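Local atomic coordinates of hypothetical methylmalonyl-CoA decarboxylase alpha subunit (Sulfolobus tokodaii, PDB entry 1X0U), a protein that is probably the carboxyl transferase subunit of a larger enzyme complex and forms a six-chain assembly, each chain with two domains of the ClpP/crotonase fold. Residues Pro165-Met170 against Thr185-Met190; Gly177-Pro182 against Tyr196-Thr201; Leu121-Gly126 against Ser161-Gln166; Tyr96-Thr101 against Asn133-Ala138. All coordinates share one frame; numbering follows the deposited sequence.

Interaction 1: residues Pro165-Met170 against Thr185-Met190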
loop_
_atom_site.group_PDB
_atom_site.type_symbol
_atom_site.label_atom_id
_atom_site.label_comp_id
_atom_site.label_asym_id
_atom_site.label_seq_id
_atom_site.Cartn_x
_atom_site.Cartn_y
_atom_site.Cartn_z
ATOM N N PRO A 165 -3.620 19.227 14.823
ATOM C CA PRO A 165 -3.511 20.674 15.032
ATOM C C PRO A 165 -2.688 20.967 16.283
ATOM O O PRO A 165 -2.900 20.349 17.321
ATOM C CB PRO A 165 -4.965 21.118 15.206
ATOM C CG PRO A 165 -5.749 20.052 14.505
ATOM C CD PRO A 165 -5.024 18.793 14.898
ATOM N N GLN A 166 -1.765 21.914 16.177
ATOM C CA GLN A 166 -0.921 22.298 17.301
ATOM C C GLN A 166 -1.020 23.790 17.568
ATOM O O GLN A 166 -0.530 24.608 16.777
ATOM C CB GLN A 166 0.535 21.950 17.010
ATOM C CG GLN A 166 0.822 20.469 16.892
ATOM C CD GLN A 166 2.254 20.221 16.491
ATOM O OE1 GLN A 166 2.612 20.308 15.306
ATOM N NE2 GLN A 166 3.100 19.946 17.480
ATOM N N ILE A 167 -1.643 24.137 18.692
ATOM C CA ILE A 167 -1.826 25.534 19.088
ATOM C C ILE A 167 -1.055 25.851 20.375
ATOM O O ILE A 167 -1.090 25.089 21.329
ATOM C CB ILE A 167 -3.317 25.835 19.329
ATOM C CG1 ILE A 167 -4.117 25.537 18.062
ATOM C CG2 ILE A 167 -3.497 27.277 19.728
ATOM C CD1 ILE A 167 -5.628 25.530 18.267
ATOM N N THR A 168 -0.354 26.976 20.397
ATOM C CA THR A 168 0.386 27.346 21.595
ATOM C C THR A 168 -0.142 28.661 22.154
ATOM O O THR A 168 -0.383 29.603 21.404
ATOM C CB THR A 168 1.888 27.572 21.321
ATOM O OG1 THR A 168 2.063 28.828 20.660
ATOM C CG2 THR A 168 2.459 26.479 20.460
ATOM N N ILE A 169 -0.351 28.715 23.463
ATOM C CA ILE A 169 -0.770 29.962 24.093
ATOM C C ILE A 169 0.501 30.408 24.779
ATOM O O ILE A 169 0.982 29.738 25.700
ATOM C CB ILE A 169 -1.865 29.769 25.168
ATOM C CG1 ILE A 169 -3.158 29.269 24.526
ATOM C CG2 ILE A 169 -2.133 31.093 25.889
ATOM C CD1 ILE A 169 -4.268 29.081 25.533
ATOM N N MET A 170 1.084 31.494 24.294
ATOM C CA MET A 170 2.292 32.022 24.902
ATOM C C MET A 170 1.822 32.921 26.044
ATOM O O MET A 170 1.417 34.060 25.818
ATOM C CB MET A 170 3.103 32.830 23.880
ATOM C CG MET A 170 4.337 33.519 24.466
ATOM S SD MET A 170 5.307 32.397 25.488
ATOM C CE MET A 170 5.575 31.046 24.252
ATOM N N THR A 185 4.754 24.918 16.132
ATOM C CA THR A 185 3.329 24.574 16.143
ATOM C C THR A 185 2.634 25.412 15.045
ATOM O O THR A 185 3.258 26.291 14.450
ATOM C CB THR A 185 2.680 24.847 17.519
ATOM O OG1 THR A 185 2.774 26.240 17.825
ATOM C CG2 THR A 185 3.378 24.034 18.619
ATOM N N ASP A 186 1.355 25.152 14.779
ATOM C CA ASP A 186 0.649 25.871 13.706
ATOM C C ASP A 186 0.214 27.310 14.002
ATOM O O ASP A 186 0.279 28.167 13.127
ATOM C CB ASP A 186 -0.568 25.055 13.262
ATOM C CG ASP A 186 -0.213 23.607 12.933
ATOM O OD1 ASP A 186 0.692 23.380 12.096
ATOM O OD2 ASP A 186 -0.846 22.700 13.510
ATOM N N PHE A 187 -0.232 27.571 15.226
ATOM C CA PHE A 187 -0.684 28.905 15.608
ATOM C C PHE A 187 -0.153 29.303 16.971
ATOM O O PHE A 187 -0.138 28.493 17.901
ATOM C CB PHE A 187 -2.221 28.965 15.683
ATOM C CG PHE A 187 -2.917 28.636 14.391
ATOM C CD1 PHE A 187 -3.078 29.602 13.401
ATOM C CD2 PHE A 187 -3.385 27.350 14.153
ATOM C CE1 PHE A 187 -3.693 29.287 12.193
ATOM C CE2 PHE A 187 -4.002 27.029 12.947
ATOM C CZ PHE A 187 -4.153 28.000 11.970
ATOM N N ILE A 188 0.278 30.553 17.082
ATOM C CA ILE A 188 0.747 31.075 18.344
ATOM C C ILE A 188 -0.190 32.204 18.780
ATOM O O ILE A 188 -0.298 33.229 18.110
ATOM C CB ILE A 188 2.189 31.633 18.261
ATOM C CG1 ILE A 188 3.198 30.497 18.048
ATOM C CG2 ILE A 188 2.535 32.351 19.558
ATOM C CD1 ILE A 188 4.641 30.986 17.979
ATOM N N ILE A 189 -0.889 31.978 19.886
ATOM C CA ILE A 189 -1.786 32.966 20.465
ATOM C C ILE A 189 -1.022 33.510 21.670
ATOM O O ILE A 189 -0.661 32.762 22.578
ATOM C CB ILE A 189 -3.085 32.324 20.939
ATOM C CG1 ILE A 189 -3.819 31.718 19.737
ATOM C CG2 ILE A 189 -3.932 33.363 21.672
ATOM C CD1 ILE A 189 -4.945 30.777 20.108
ATOM N N MET A 190 -0.768 34.810 21.665
ATOM C CA MET A 190 -0.009 35.441 22.727
ATOM C C MET A 190 -0.753 36.609 23.355
ATOM O O MET A 190 -1.471 37.337 22.670
ATOM C CB MET A 190 1.326 35.927 22.161
ATOM C CG MET A 190 2.273 36.506 23.187
ATOM S SD MET A 190 3.891 36.727 22.461
ATOM C CE MET A 190 4.699 37.710 23.706
#
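Parallel pairing of strands 166-170 and 187-190, neighbours in the mixed sheet of the N-terminal crotonase-like half, rests on a row of backbone hydrogen bonds between Thr-168, Met-170, Phe-187 and Ile-189. Thr-168 N gives to Phe-187 O at 2.9 Å, Thr-168 O takes Ile-189 N almost head-on (C=O...N 174°), and Met-170 N reaches Ile-189 O at 2.8 Å. The strand axes diverge by only 22°. Ahead of the regular pairing a side chain stands in for the backbone: Asp-186 OD2 accepts Gln-166 N at 2.9 Å on its anti side, tilted out of the carboxylate plane, while Gln-166 O receives Asp-186 N and, weakly, Phe-187 N. OD1 of the same carboxylate is bound by Asn-519 of the second subunit. Within this crotonase-type sheet the two faces are lined differently. On one, Ile-167 CG2 meets Ile-189 CD1 at 3.8 Å, under helix 239-252. On the other, Thr-168 OG1 lies 3.3 Å from Ile-188 CG1, and the two methionines run side by side. Met-190, extended with CG anti to the backbone N (chi1 -175°), brings SD within 3.8 Å of Met-170 CG, whereas the Met-170 chain bends at chi2 and chi3 and turns its end away.

Interaction 2: residues Gly177-Pro182 against Tyr196-Thr201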
loop_
_atom_site.group_PDB
_atom_site.type_symbol
_atom_site.label_atom_id
_atom_site.label_comp_id
_atom_site.label_asym_id
_atom_site.label_seq_id
_atom_site.Cartn_x
_atom_site.Cartn_y
_atom_site.Cartn_z
ATOM N N GLY A 177 15.634 28.437 23.999
ATOM C CA GLY A 177 14.886 27.290 23.506
ATOM C C GLY A 177 13.394 27.231 23.794
ATOM O O GLY A 177 12.681 26.490 23.135
ATOM N N ALA A 178 12.919 27.999 24.771
ATOM C CA ALA A 178 11.496 28.009 25.136
ATOM C C ALA A 178 10.666 28.600 23.997
ATOM O O ALA A 178 9.436 28.474 23.959
ATOM C CB ALA A 178 11.300 28.840 26.401
ATOM N N VAL A 179 11.378 29.232 23.070
ATOM C CA VAL A 179 10.810 29.903 21.919
ATOM C C VAL A 179 10.525 29.005 20.699
ATOM O O VAL A 179 9.580 29.245 19.944
ATOM C CB VAL A 179 11.773 31.059 21.507
ATOM C CG1 VAL A 179 12.099 30.988 20.038
ATOM C CG2 VAL A 179 11.178 32.393 21.882
ATOM N N TYR A 180 11.325 27.965 20.521
ATOM C CA TYR A 180 11.196 27.105 19.353
ATOM C C TYR A 180 10.043 26.123 19.196
ATOM O O TYR A 180 9.566 25.941 18.076
ATOM C CB TYR A 180 12.523 26.395 19.116
ATOM C CG TYR A 180 13.559 27.331 18.556
ATOM C CD1 TYR A 180 14.773 27.530 19.204
ATOM C CD2 TYR A 180 13.319 28.033 17.371
ATOM C CE1 TYR A 180 15.733 28.408 18.687
ATOM C CE2 TYR A 180 14.266 28.912 16.845
ATOM C CZ TYR A 180 15.473 29.094 17.506
ATOM O OH TYR A 180 16.424 29.937 16.970
ATOM N N SER A 181 9.598 25.473 20.270
ATOM C CA SER A 181 8.474 24.561 20.123
ATOM C C SER A 181 7.259 25.370 19.607
ATOM O O SER A 181 6.535 24.926 18.716
ATOM C CB SER A 181 8.149 23.873 21.454
ATOM O OG SER A 181 7.143 22.882 21.287
ATOM N N PRO A 182 7.016 26.561 20.177
ATOM C CA PRO A 182 5.884 27.367 19.714
ATOM C C PRO A 182 6.017 27.708 18.222
ATOM O O PRO A 182 5.032 27.701 17.478
ATOM C CB PRO A 182 5.963 28.601 20.608
ATOM C CG PRO A 182 6.434 28.015 21.909
ATOM C CD PRO A 182 7.542 27.092 21.451
ATOM N N TYR A 196 4.510 39.068 29.257
ATOM C CA TYR A 196 4.584 38.156 28.124
ATOM C C TYR A 196 5.529 38.636 27.040
ATOM O O TYR A 196 5.453 39.771 26.593
ATOM C CB TYR A 196 3.198 37.952 27.512
ATOM C CG TYR A 196 2.103 37.792 28.529
ATOM C CD1 TYR A 196 1.359 38.889 28.964
ATOM C CD2 TYR A 196 1.811 36.541 29.068
ATOM C CE1 TYR A 196 0.343 38.738 29.911
ATOM C CE2 TYR A 196 0.806 36.384 30.012
ATOM C CZ TYR A 196 0.073 37.480 30.428
ATOM O OH TYR A 196 -0.950 37.304 31.333
ATOM N N TYR A 197 6.423 37.757 26.618
ATOM C CA TYR A 197 7.359 38.084 25.564
ATOM C C TYR A 197 8.095 36.840 25.136
ATOM O O TYR A 197 7.962 35.787 25.751
ATOM C CB TYR A 197 8.352 39.146 26.039
ATOM C CG TYR A 197 9.133 38.797 27.291
ATOM C CD1 TYR A 197 10.209 37.912 27.245
ATOM C CD2 TYR A 197 8.839 39.419 28.517
ATOM C CE1 TYR A 197 10.988 37.659 28.382
ATOM C CE2 TYR A 197 9.608 39.171 29.659
ATOM C CZ TYR A 197 10.684 38.292 29.581
ATOM O OH TYR A 197 11.460 38.053 30.693
ATOM N N MET A 198 8.834 36.947 24.048
ATOM C CA MET A 198 9.631 35.825 23.601
ATOM C C MET A 198 10.722 36.273 22.657
ATOM O O MET A 198 10.513 37.121 21.788
ATOM C CB MET A 198 8.759 34.699 22.997
ATOM C CG MET A 198 7.966 34.955 21.732
ATOM S SD MET A 198 6.943 33.467 21.338
ATOM C CE MET A 198 5.368 34.092 21.342
ATOM N N PHE A 199 11.915 35.742 22.888
ATOM C CA PHE A 199 13.075 36.055 22.071
ATOM C C PHE A 199 14.101 34.940 22.211
ATOM O O PHE A 199 14.135 34.253 23.226
ATOM C CB PHE A 199 13.682 37.412 22.469
ATOM C CG PHE A 199 13.739 37.662 23.954
ATOM C CD1 PHE A 199 12.955 38.657 24.531
ATOM C CD2 PHE A 199 14.593 36.932 24.773
ATOM C CE1 PHE A 199 13.021 38.925 25.901
ATOM C CE2 PHE A 199 14.667 37.190 26.143
ATOM C CZ PHE A 199 13.879 38.190 26.710
ATOM N N VAL A 200 14.912 34.737 21.176
ATOM C CA VAL A 200 15.929 33.686 21.199
ATOM C C VAL A 200 17.043 34.050 22.175
ATOM O O VAL A 200 17.439 33.239 23.013
ATOM C CB VAL A 200 16.535 33.466 19.790
ATOM C CG1 VAL A 200 17.627 32.411 19.847
ATOM C CG2 VAL A 200 15.437 33.038 18.818
ATOM N N THR A 201 17.530 35.283 22.058
ATOM C CA THR A 201 18.593 35.793 22.910
ATOM C C THR A 201 18.087 36.979 23.727
ATOM O O THR A 201 17.521 37.924 23.182
ATOM C CB THR A 201 19.791 36.266 22.078
ATOM O OG1 THR A 201 20.201 35.220 21.189
ATOM C CG2 THR A 201 20.951 36.638 22.986
#
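Val-179 points its side chain from the helical turn at residues 177-180 at Met-198 on the short strand 197-199, and its two methyls divide the contact between them. Strand 197-199 pairs in parallel with 173-175 in a small two-stranded sheet beside the main one, as in the crotonase fold, and the turn packs against it without any direct hydrogen bond. CG2 of Val-179 lies 3.5 Å from Met-198 CB and 3.6 Å from the backbone N of Phe-199, the valine and methionine side chains meeting at a slant. The Met-198 chain starts with CG between its own backbone N and carbonyl carbon (chi1 64°), runs straight through chi2 and bends at chi3, which carries its end past Val-179 toward Met-170 and Met-190 of the main sheet. The other methyl, Val-179 CG1, faces Val-200 CG2 at 4.1 Å, with these side chains crossed at about a right angle. It also sits over the centre of the neighbouring Tyr-180 ring, 4.1 Å above its plane, and so comes between that ring and the strand. Only the far end of the tyrosine reaches Val-200. The second subunit packs on the same residues: Ile-384 of that chain touches Val-179 and Tyr-180, and Glu-379 of that chain accepts a hydrogen bond from Val-200 N. Tyr-180 OH lies 3.7 Å from Val-200 CG2 and 4.0 Å from Val-200 CG1.

Interaction 3: residues Leu121-Gly126 against Ser161-Gln166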
loop_
_atom_site.group_PDB
_atom_site.type_symbol
_atom_site.label_atom_id
_atom_site.label_comp_id
_atom_site.label_asym_id
_atom_site.label_seq_id
_atom_site.Cartn_x
_atom_site.Cartn_y
_atom_site.Cartn_z
ATOM N N LEU A 121 0.843 10.586 22.960
ATOM C CA LEU A 121 -0.509 10.082 23.112
ATOM C C LEU A 121 -1.445 10.766 22.113
ATOM O O LEU A 121 -2.245 10.108 21.447
ATOM C CB LEU A 121 -1.002 10.304 24.541
ATOM C CG LEU A 121 -0.448 9.343 25.597
ATOM C CD1 LEU A 121 -0.861 9.783 26.993
ATOM C CD2 LEU A 121 -0.962 7.938 25.303
ATOM N N ALA A 122 -1.329 12.082 22.005
ATOM C CA ALA A 122 -2.181 12.831 21.093
ATOM C C ALA A 122 -1.945 12.370 19.660
ATOM O O ALA A 122 -2.856 12.379 18.837
ATOM C CB ALA A 122 -1.907 14.336 21.226
ATOM N N LEU A 123 -0.717 11.965 19.367
ATOM C CA LEU A 123 -0.386 11.493 18.035
ATOM C C LEU A 123 -0.965 10.093 17.803
ATOM O O LEU A 123 -1.409 9.770 16.695
ATOM C CB LEU A 123 1.128 11.480 17.845
ATOM C CG LEU A 123 1.605 11.577 16.398
ATOM C CD1 LEU A 123 1.017 12.837 15.738
ATOM C CD2 LEU A 123 3.132 11.621 16.372
ATOM N N LYS A 124 -0.967 9.266 18.845
ATOM C CA LYS A 124 -1.504 7.909 18.721
ATOM C C LYS A 124 -3.022 7.883 18.537
ATOM O O LYS A 124 -3.540 7.071 17.768
ATOM C CB LYS A 124 -1.160 7.059 19.948
ATOM C CG LYS A 124 0.290 6.628 20.069
ATOM C CD LYS A 124 0.424 5.526 21.131
ATOM C CE LYS A 124 1.874 5.243 21.470
ATOM N NZ LYS A 124 2.666 5.034 20.229
ATOM N N VAL A 125 -3.733 8.758 19.246
ATOM C CA VAL A 125 -5.195 8.783 19.158
ATOM C C VAL A 125 -5.767 9.839 18.199
ATOM O O VAL A 125 -6.983 9.905 17.989
ATOM C CB VAL A 125 -5.836 8.987 20.551
ATOM C CG1 VAL A 125 -5.417 7.849 21.498
ATOM C CG2 VAL A 125 -5.447 10.339 21.121
ATOM N N GLY A 126 -4.894 10.664 17.631
ATOM C CA GLY A 126 -5.351 11.684 16.705
ATOM C C GLY A 126 -6.096 12.834 17.355
ATOM O O GLY A 126 -7.191 13.200 16.925
ATOM N N SER A 161 3.467 17.629 12.888
ATOM C CA SER A 161 3.188 18.696 11.947
ATOM C C SER A 161 2.361 18.234 10.749
ATOM O O SER A 161 2.798 17.402 9.942
ATOM C CB SER A 161 4.492 19.325 11.480
ATOM O OG SER A 161 4.234 20.519 10.767
ATOM N N GLY A 162 1.157 18.781 10.650
ATOM C CA GLY A 162 0.268 18.432 9.558
ATOM C C GLY A 162 -0.497 17.153 9.821
ATOM O O GLY A 162 -1.144 16.636 8.921
ATOM N N VAL A 163 -0.423 16.641 11.052
ATOM C CA VAL A 163 -1.122 15.413 11.434
ATOM C C VAL A 163 -2.207 15.731 12.467
ATOM O O VAL A 163 -3.338 15.260 12.374
ATOM C CB VAL A 163 -0.140 14.385 12.049
ATOM C CG1 VAL A 163 -0.878 13.094 12.388
ATOM C CG2 VAL A 163 1.019 14.129 11.089
ATOM N N ILE A 164 -1.836 16.528 13.461
ATOM C CA ILE A 164 -2.755 16.952 14.510
ATOM C C ILE A 164 -2.531 18.449 14.734
ATOM O O ILE A 164 -1.393 18.913 14.813
ATOM C CB ILE A 164 -2.527 16.167 15.844
ATOM C CG1 ILE A 164 -1.042 16.161 16.233
ATOM C CG2 ILE A 164 -3.024 14.728 15.694
ATOM C CD1 ILE A 164 -0.779 15.632 17.661
ATOM N N PRO A 165 -3.620 19.227 14.823
ATOM C CA PRO A 165 -3.511 20.674 15.032
ATOM C C PRO A 165 -2.688 20.967 16.283
ATOM O O PRO A 165 -2.900 20.349 17.321
ATOM C CB PRO A 165 -4.965 21.118 15.206
ATOM C CG PRO A 165 -5.749 20.052 14.505
ATOM C CD PRO A 165 -5.024 18.793 14.898
ATOM N N GLN A 166 -1.765 21.914 16.177
ATOM C CA GLN A 166 -0.921 22.298 17.301
ATOM C C GLN A 166 -1.020 23.790 17.568
ATOM O O GLN A 166 -0.530 24.608 16.777
ATOM C CB GLN A 166 0.535 21.950 17.010
ATOM C CG GLN A 166 0.822 20.469 16.892
ATOM C CD GLN A 166 2.254 20.221 16.491
ATOM O OE1 GLN A 166 2.612 20.308 15.306
ATOM N NE2 GLN A 166 3.100 19.946 17.480
#
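Ile-164 packs its branched side chain against the C-terminal part of helix 109-125, meeting Ala-122, Leu-123 and Gly-126, and the apolar contacts carry most of the join. Its CD1 methyl reaches Leu-123 CD1 at 3.8 Å and Ala-122 CB at 4.0 Å, tucked between these two adjacent helix residues. CG1 occupies the position between the backbone N and carbonyl carbon (chi1 49°), which directs this branch at the helix. Leu-123, whose CG is anti to the backbone N (chi1 -156°), swings the CD1 methyl across to the loop and there touches Val-163 as well, 3.9 Å from its CG1. The leucine crosses both partners at about a right angle, and its CD1 touches both.

Side chain meets backbone on the other branch of Ile-164. CG2 lies 3.9 Å from Ala-122 O and 4.0 Å from Gly-126 CA; Gly-126, with a phi of 72°, is where the chain leaves helical geometry.

Polar bonds do not cross between the two segments; they run to their surroundings. Gly-126 O accepts from Asn-256, and Val-163 is bonded through its backbone to Asn-257. Two neighbouring subunits also touch these segments: Ser-161 binds Asn-519 and Lys-515 of the second subunit, and Lys-124 forms a salt bridge with Glu-510 of the third.

The contact joins the C-terminal part of one helix to the loop that leads from helix 144-160 into strand 166-170: helices packed against the loops that enter the central sheet, consistent with the layered beta-alpha build of the crotonase fold.

Interaction 4: residues Tyr96-Thr101 against Asn133-Ala138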
loop_
_atom_site.group_PDB
_atom_site.type_symbol
_atom_site.label_atom_id
_atom_site.label_comp_id
_atom_site.label_asym_id
_atom_site.label_seq_id
_atom_site.Cartn_x
_atom_site.Cartn_y
_atom_site.Cartn_z
ATOM N N TYR A 96 -0.667 20.866 27.751
ATOM C CA TYR A 96 0.288 20.945 28.829
ATOM C C TYR A 96 0.233 22.403 29.247
ATOM O O TYR A 96 -0.019 23.290 28.424
ATOM C CB TYR A 96 1.703 20.535 28.415
ATOM C CG TYR A 96 2.396 21.418 27.412
ATOM C CD1 TYR A 96 2.489 21.040 26.071
ATOM C CD2 TYR A 96 3.010 22.607 27.808
ATOM C CE1 TYR A 96 3.178 21.819 25.160
ATOM C CE2 TYR A 96 3.705 23.392 26.897
ATOM C CZ TYR A 96 3.782 22.988 25.572
ATOM O OH TYR A 96 4.442 23.772 24.654
ATOM N N ALA A 97 0.419 22.636 30.537
ATOM C CA ALA A 97 0.396 23.981 31.086
ATOM C C ALA A 97 1.585 24.066 32.018
ATOM O O ALA A 97 1.631 23.377 33.036
ATOM C CB ALA A 97 -0.901 24.214 31.852
ATOM N N GLN A 98 2.561 24.881 31.643
ATOM C CA GLN A 98 3.747 25.045 32.458
ATOM C C GLN A 98 3.398 25.906 33.667
ATOM O O GLN A 98 2.627 26.862 33.564
ATOM C CB GLN A 98 4.863 25.681 31.627
ATOM C CG GLN A 98 5.322 24.800 30.468
ATOM C CD GLN A 98 6.363 25.468 29.592
ATOM O OE1 GLN A 98 6.152 26.574 29.083
ATOM N NE2 GLN A 98 7.494 24.797 29.400
ATOM N N ASP A 99 3.942 25.539 34.820
ATOM C CA ASP A 99 3.686 26.270 36.054
ATOM C C ASP A 99 4.888 27.150 36.358
ATOM O O ASP A 99 5.926 26.656 36.804
ATOM C CB ASP A 99 3.465 25.297 37.203
ATOM C CG ASP A 99 2.922 25.973 38.432
ATOM O OD1 ASP A 99 3.156 27.190 38.585
ATOM O OD2 ASP A 99 2.272 25.286 39.242
ATOM N N PHE A 100 4.742 28.452 36.119
ATOM C CA PHE A 100 5.825 29.402 36.344
ATOM C C PHE A 100 6.313 29.440 37.794
ATOM O O PHE A 100 7.437 29.867 38.056
ATOM C CB PHE A 100 5.398 30.817 35.916
ATOM C CG PHE A 100 6.518 31.826 35.966
ATOM C CD1 PHE A 100 7.485 31.867 34.963
ATOM C CD2 PHE A 100 6.649 32.686 37.053
ATOM C CE1 PHE A 100 8.570 32.745 35.042
ATOM C CE2 PHE A 100 7.731 33.570 37.143
ATOM C CZ PHE A 100 8.695 33.600 36.136
ATOM N N THR A 101 5.479 28.990 38.727
ATOM C CA THR A 101 5.855 29.009 40.140
ATOM C C THR A 101 6.835 27.901 40.499
ATOM O O THR A 101 7.379 27.881 41.601
ATOM C CB THR A 101 4.631 28.873 41.070
ATOM O OG1 THR A 101 4.143 27.527 41.032
ATOM C CG2 THR A 101 3.524 29.832 40.637
ATOM N N ASN A 133 2.095 27.857 27.345
ATOM C CA ASN A 133 3.449 28.193 27.770
ATOM C C ASN A 133 3.560 29.277 28.839
ATOM O O ASN A 133 2.806 30.243 28.837
ATOM C CB ASN A 133 4.272 28.594 26.544
ATOM C CG ASN A 133 4.659 27.400 25.687
ATOM O OD1 ASN A 133 3.801 26.613 25.258
ATOM N ND2 ASN A 133 5.958 27.256 25.437
ATOM N N ASP A 134 4.518 29.099 29.745
ATOM C CA ASP A 134 4.789 30.040 30.832
ATOM C C ASP A 134 6.106 29.564 31.434
ATOM O O ASP A 134 6.165 29.108 32.581
ATOM C CB ASP A 134 3.683 29.996 31.890
ATOM C CG ASP A 134 3.641 31.253 32.743
ATOM O OD1 ASP A 134 4.611 32.050 32.675
ATOM O OD2 ASP A 134 2.642 31.444 33.481
ATOM N N SER A 135 7.159 29.662 30.633
ATOM C CA SER A 135 8.481 29.209 31.027
ATOM C C SER A 135 9.552 30.235 30.723
ATOM O O SER A 135 9.566 30.811 29.644
ATOM C CB SER A 135 8.814 27.908 30.288
ATOM O OG SER A 135 10.151 27.490 30.533
ATOM N N GLY A 136 10.459 30.449 31.675
ATOM C CA GLY A 136 11.537 31.392 31.458
ATOM C C GLY A 136 12.542 30.807 30.483
ATOM O O GLY A 136 13.309 31.535 29.848
ATOM N N GLY A 137 12.542 29.483 30.355
ATOM C CA GLY A 137 13.466 28.844 29.436
ATOM C C GLY A 137 14.046 27.539 29.939
ATOM O O GLY A 137 13.432 26.845 30.747
ATOM N N ALA A 138 15.240 27.203 29.467
ATOM C CA ALA A 138 15.888 25.960 29.877
ATOM C C ALA A 138 16.212 25.986 31.363
ATOM O O ALA A 138 16.399 27.053 31.946
ATOM C CB ALA A 138 17.160 25.752 29.080
HETATM O O HOH W 1 2.255 29.158 34.906
#
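Gln-98 sets its CG anti to the carbonyl carbon (chi1 -64°) and continues extended, which carries the amide across to Asp-134. There OE1 accepts Asp-134 N at 3.1 Å in a nearly straight bond (167°), the donor tilted from the amide plane, and it lies 3.2 Å from Ser-135 CB. NE2 of the same amide is bonded to His-111, a second grip that fixes the rotation of the group. Phe-100 has CG anti to the backbone N, which lays its ring beside Asp-134: CB is 3.6 Å from Asp-134 OD1, and the ring and carboxylate planes are 20° apart. The two segments leave adjacent parallel strands of the crotonase-type sheet, 91-98 and 129-133, at their C-terminal ends; beyond the strands the Gln-98 amide and one water link them, the water donating to Gln-98 O and to Asp-134 OD2, both at 2.7 Å, and accepting from Phe-100 N. The carboxylate is held by salt bridges to Lys-39 and Arg-45, which probably stabilise its negative charge; Lys-39 makes a cation-pi contact with Phe-100. Asp-99 OD1 accepts Thr-101 N at 2.9 Å in an Asx turn; Ser-135 OG, also hydrogen-bonded to Gly-105 O, accepts Gly-137 N in an ST turn.

How the interactions relate
From the N terminus, strand 91-98 opens interaction 4, helix 109-125 follows and opens interaction 3, and residues 133-138 close interaction 4 before 161-166 close interaction 3, so these two cross. Interaction 1 starts where interaction 3 ends, sharing Pro-165 and Gln-166. It crosses interaction 2, since 177-182 lies inside its loop and 196-201 beyond it. Interactions 1 and 4 belong to one sheet, joined by a probable hydrogen bond of 2.7 Å between Asn-133 N and Ile-169 O. Interaction 2 packs on both: Met-198 CE lies 3.2 Å from Met-190 SD, and Ala-178 CB 3.7 Å from Gly-137 CA. Interactions 2 and 3, centres 22 Å apart, both border the second subunit.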